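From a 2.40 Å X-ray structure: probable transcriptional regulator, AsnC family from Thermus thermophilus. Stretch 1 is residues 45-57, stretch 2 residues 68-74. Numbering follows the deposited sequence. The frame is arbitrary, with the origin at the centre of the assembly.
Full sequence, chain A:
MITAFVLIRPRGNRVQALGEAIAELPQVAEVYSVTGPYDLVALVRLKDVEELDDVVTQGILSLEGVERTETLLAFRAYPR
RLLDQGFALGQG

Stretch 1, residues 45-57: RLKDVEELDDVVT
Stretch 2 68-74: RTETLLA

Leu73 is the apolar centre of the contact. It points toward stretch 1 with chi1 t and chi2 at 130°. Leu73 CD1 meets three side chains: Leu52 CD1 at 3.9 Å, Val49 CG1 at 4.0 Å and Leu46 CD1 at 4.2 Å. Leu46, on a strand that ends here, is m, t and points toward stretch 2. The CA-to-CB bond of Val49 points sideways to stretch 2, with chi1 at -144°. Leu52 points toward the strand, with chi1 at -106° and chi2 t.

Residues 68-74 form an extended strand, and 52-57 are helical with a wider pi-type turn at 53-57. Their axes run roughly antiparallel, at 148°, and approach to 10.7 Å. Val49 CA lies 8.7 Å from Leu73 CA, and Val56 CA 8.0 Å from Thr69 CA.

Strand alternation sends Thr69, Thr71 and Leu73 toward stretch 1 and Glu70 away. Leu52 CD2 packs on Thr71 CG2 at 3.8 Å. Val56, chi1 t, places CG2 3.7 Å from Thr71 OG1 and CG1 3.7 Å from Thr69 CG2. Thr71 is m; Thr69 has chi1 at -147°, and its OG1 is hydrogen-bonded elsewhere in the structure.

No hydrogen bond crosses the contact. Beyond it, Lys47 N donates to Glu51 OE2 at 3.0 Å, and Lys47 NZ forms a salt bridge with Asp48 OD2 at 3.5 Å.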

# COMPACT_ATOMS: atom_id res chain seq x y z
N ARG A 45 -10.23 27.92 1.09
CA ARG A 45 -10.75 28.68 -0.06
C ARG A 45 -9.64 29.55 -0.56
O ARG A 45 -9.07 30.31 0.22
CB ARG A 45 -11.93 29.57 0.34
CG ARG A 45 -13.03 28.86 1.13
CD ARG A 45 -13.80 27.88 0.29
NE ARG A 45 -15.03 27.52 0.98
CZ ARG A 45 -15.88 26.59 0.59
NH1 ARG A 45 -15.64 25.90 -0.52
NH2 ARG A 45 -16.97 26.34 1.31
N LEU A 46 -9.30 29.43 -1.84
CA LEU A 46 -8.13 30.13 -2.38
C LEU A 46 -8.45 31.16 -3.46
O LEU A 46 -9.31 30.93 -4.31
CB LEU A 46 -7.10 29.13 -2.91
CG LEU A 46 -6.72 27.94 -2.03
CD1 LEU A 46 -6.23 26.78 -2.88
CD2 LEU A 46 -5.67 28.37 -1.00
N LYS A 47 -7.74 32.28 -3.43
CA LYS A 47 -7.77 33.28 -4.51
C LYS A 47 -7.22 32.69 -5.81
O LYS A 47 -7.80 32.88 -6.88
CB LYS A 47 -6.99 34.55 -4.11
CG LYS A 47 -6.45 35.39 -5.31
CD LYS A 47 -7.57 36.13 -6.11
CE LYS A 47 -7.35 36.06 -7.64
NZ LYS A 47 -6.08 36.71 -8.12
N ASP A 48 -6.09 32.00 -5.73
CA ASP A 48 -5.53 31.31 -6.89
C ASP A 48 -4.86 30.06 -6.41
O ASP A 48 -4.82 29.82 -5.21
CB ASP A 48 -4.56 32.20 -7.69
CG ASP A 48 -3.78 33.17 -6.83
OD1 ASP A 48 -3.28 32.78 -5.75
OD2 ASP A 48 -3.66 34.34 -7.24
N VAL A 49 -4.34 29.25 -7.33
CA VAL A 49 -3.64 28.03 -6.97
C VAL A 49 -2.45 28.36 -6.09
O VAL A 49 -2.23 27.71 -5.09
CB VAL A 49 -3.09 27.23 -8.18
CG1 VAL A 49 -3.21 25.74 -7.90
CG2 VAL A 49 -3.83 27.57 -9.42
N GLU A 50 -1.71 29.40 -6.48
CA GLU A 50 -0.42 29.73 -5.89
C GLU A 50 -0.54 30.02 -4.41
O GLU A 50 0.44 29.92 -3.67
CB GLU A 50 0.23 30.91 -6.62
CG GLU A 50 0.73 30.60 -8.03
CD GLU A 50 -0.36 30.73 -9.08
OE1 GLU A 50 -1.51 31.09 -8.73
OE2 GLU A 50 -0.07 30.47 -10.27
N GLU A 51 -1.75 30.38 -3.98
CA GLU A 51 -2.01 30.67 -2.58
C GLU A 51 -1.94 29.43 -1.69
O GLU A 51 -1.89 29.53 -0.46
CB GLU A 51 -3.35 31.41 -2.40
CG GLU A 51 -3.36 32.21 -1.09
CD GLU A 51 -4.69 32.78 -0.70
OE1 GLU A 51 -4.69 33.71 0.12
OE2 GLU A 51 -5.73 32.32 -1.18
N LEU A 52 -1.93 28.25 -2.33
CA LEU A 52 -1.68 27.00 -1.63
C LEU A 52 -0.33 26.98 -0.91
O LEU A 52 -0.18 26.33 0.12
CB LEU A 52 -1.75 25.82 -2.60
CG LEU A 52 -2.93 24.85 -2.63
CD1 LEU A 52 -2.62 23.71 -3.60
CD2 LEU A 52 -3.28 24.29 -1.25
N ASP A 53 0.67 27.65 -1.48
CA ASP A 53 1.97 27.78 -0.83
C ASP A 53 1.85 28.47 0.54
O ASP A 53 2.43 28.01 1.53
CB ASP A 53 2.95 28.56 -1.72
CG ASP A 53 4.41 28.35 -1.31
OD1 ASP A 53 4.88 27.19 -1.27
OD2 ASP A 53 5.10 29.35 -1.04
N ASP A 54 1.05 29.53 0.59
CA ASP A 54 0.76 30.25 1.83
C ASP A 54 0.11 29.38 2.90
O ASP A 54 0.48 29.48 4.08
CB ASP A 54 -0.11 31.47 1.53
CG ASP A 54 0.48 32.35 0.43
OD1 ASP A 54 1.72 32.34 0.25
OD2 ASP A 54 -0.30 33.04 -0.26
N VAL A 55 -0.85 28.54 2.52
CA VAL A 55 -1.58 27.71 3.48
C VAL A 55 -0.87 26.43 3.85
O VAL A 55 -0.84 26.07 5.02
CB VAL A 55 -3.14 27.51 3.16
CG1 VAL A 55 -3.49 27.89 1.76
CG2 VAL A 55 -3.62 26.09 3.47
N VAL A 56 -0.30 25.74 2.86
CA VAL A 56 0.30 24.43 3.10
C VAL A 56 1.78 24.54 3.46
O VAL A 56 2.17 24.15 4.56
CB VAL A 56 0.10 23.42 1.92
CG1 VAL A 56 0.68 22.06 2.28
CG2 VAL A 56 -1.37 23.27 1.55
N THR A 57 2.60 25.07 2.55
CA THR A 57 4.06 25.07 2.73
C THR A 57 4.54 26.05 3.81
O THR A 57 5.41 25.72 4.59
CB THR A 57 4.81 25.33 1.42
OG1 THR A 57 4.26 24.50 0.38
CG2 THR A 57 6.31 25.02 1.56
N ARG A 68 2.43 14.20 7.77
CA ARG A 68 2.09 14.25 6.35
C ARG A 68 0.90 15.17 6.11
O ARG A 68 -0.03 15.26 6.92
CB ARG A 68 1.75 12.85 5.80
CG ARG A 68 2.92 11.85 5.79
CD ARG A 68 3.90 12.05 4.61
NE ARG A 68 5.05 11.15 4.76
CZ ARG A 68 5.26 10.04 4.05
NH1 ARG A 68 4.42 9.67 3.08
NH2 ARG A 68 6.34 9.30 4.29
N THR A 69 0.94 15.83 4.96
CA THR A 69 -0.18 16.58 4.40
C THR A 69 -0.54 15.99 3.01
O THR A 69 0.36 15.55 2.25
CB THR A 69 0.17 18.09 4.33
OG1 THR A 69 -0.99 18.87 4.54
CG2 THR A 69 0.78 18.47 3.00
N GLU A 70 -1.84 15.98 2.68
CA GLU A 70 -2.27 15.66 1.30
C GLU A 70 -3.39 16.56 0.81
O GLU A 70 -4.46 16.55 1.37
CB GLU A 70 -2.67 14.18 1.16
CG GLU A 70 -2.38 13.63 -0.23
CD GLU A 70 -3.32 12.51 -0.66
OE1 GLU A 70 -3.75 11.72 0.20
OE2 GLU A 70 -3.60 12.41 -1.87
N THR A 71 -3.14 17.33 -0.23
CA THR A 71 -4.10 18.32 -0.72
C THR A 71 -4.89 17.81 -1.93
O THR A 71 -4.30 17.39 -2.96
CB THR A 71 -3.42 19.65 -1.07
OG1 THR A 71 -2.73 20.14 0.08
CG2 THR A 71 -4.45 20.71 -1.50
N LEU A 72 -6.21 17.85 -1.77
CA LEU A 72 -7.16 17.48 -2.82
C LEU A 72 -7.72 18.78 -3.38
O LEU A 72 -8.60 19.37 -2.76
CB LEU A 72 -8.30 16.62 -2.25
CG LEU A 72 -8.12 15.11 -1.95
CD1 LEU A 72 -6.72 14.60 -1.72
CD2 LEU A 72 -9.03 14.64 -0.84
N LEU A 73 -7.20 19.24 -4.52
CA LEU A 73 -7.63 20.51 -5.07
C LEU A 73 -8.81 20.42 -6.05
O LEU A 73 -8.75 19.72 -7.04
CB LEU A 73 -6.44 21.28 -5.69
CG LEU A 73 -6.83 22.67 -6.21
CD1 LEU A 73 -5.93 23.77 -5.74
CD2 LEU A 73 -7.01 22.74 -7.76
N ALA A 74 -9.86 21.16 -5.77
CA ALA A 74 -11.10 21.12 -6.57
C ALA A 74 -10.99 22.00 -7.80
O ALA A 74 -10.87 23.24 -7.69
CB ALA A 74 -12.29 21.54 -5.72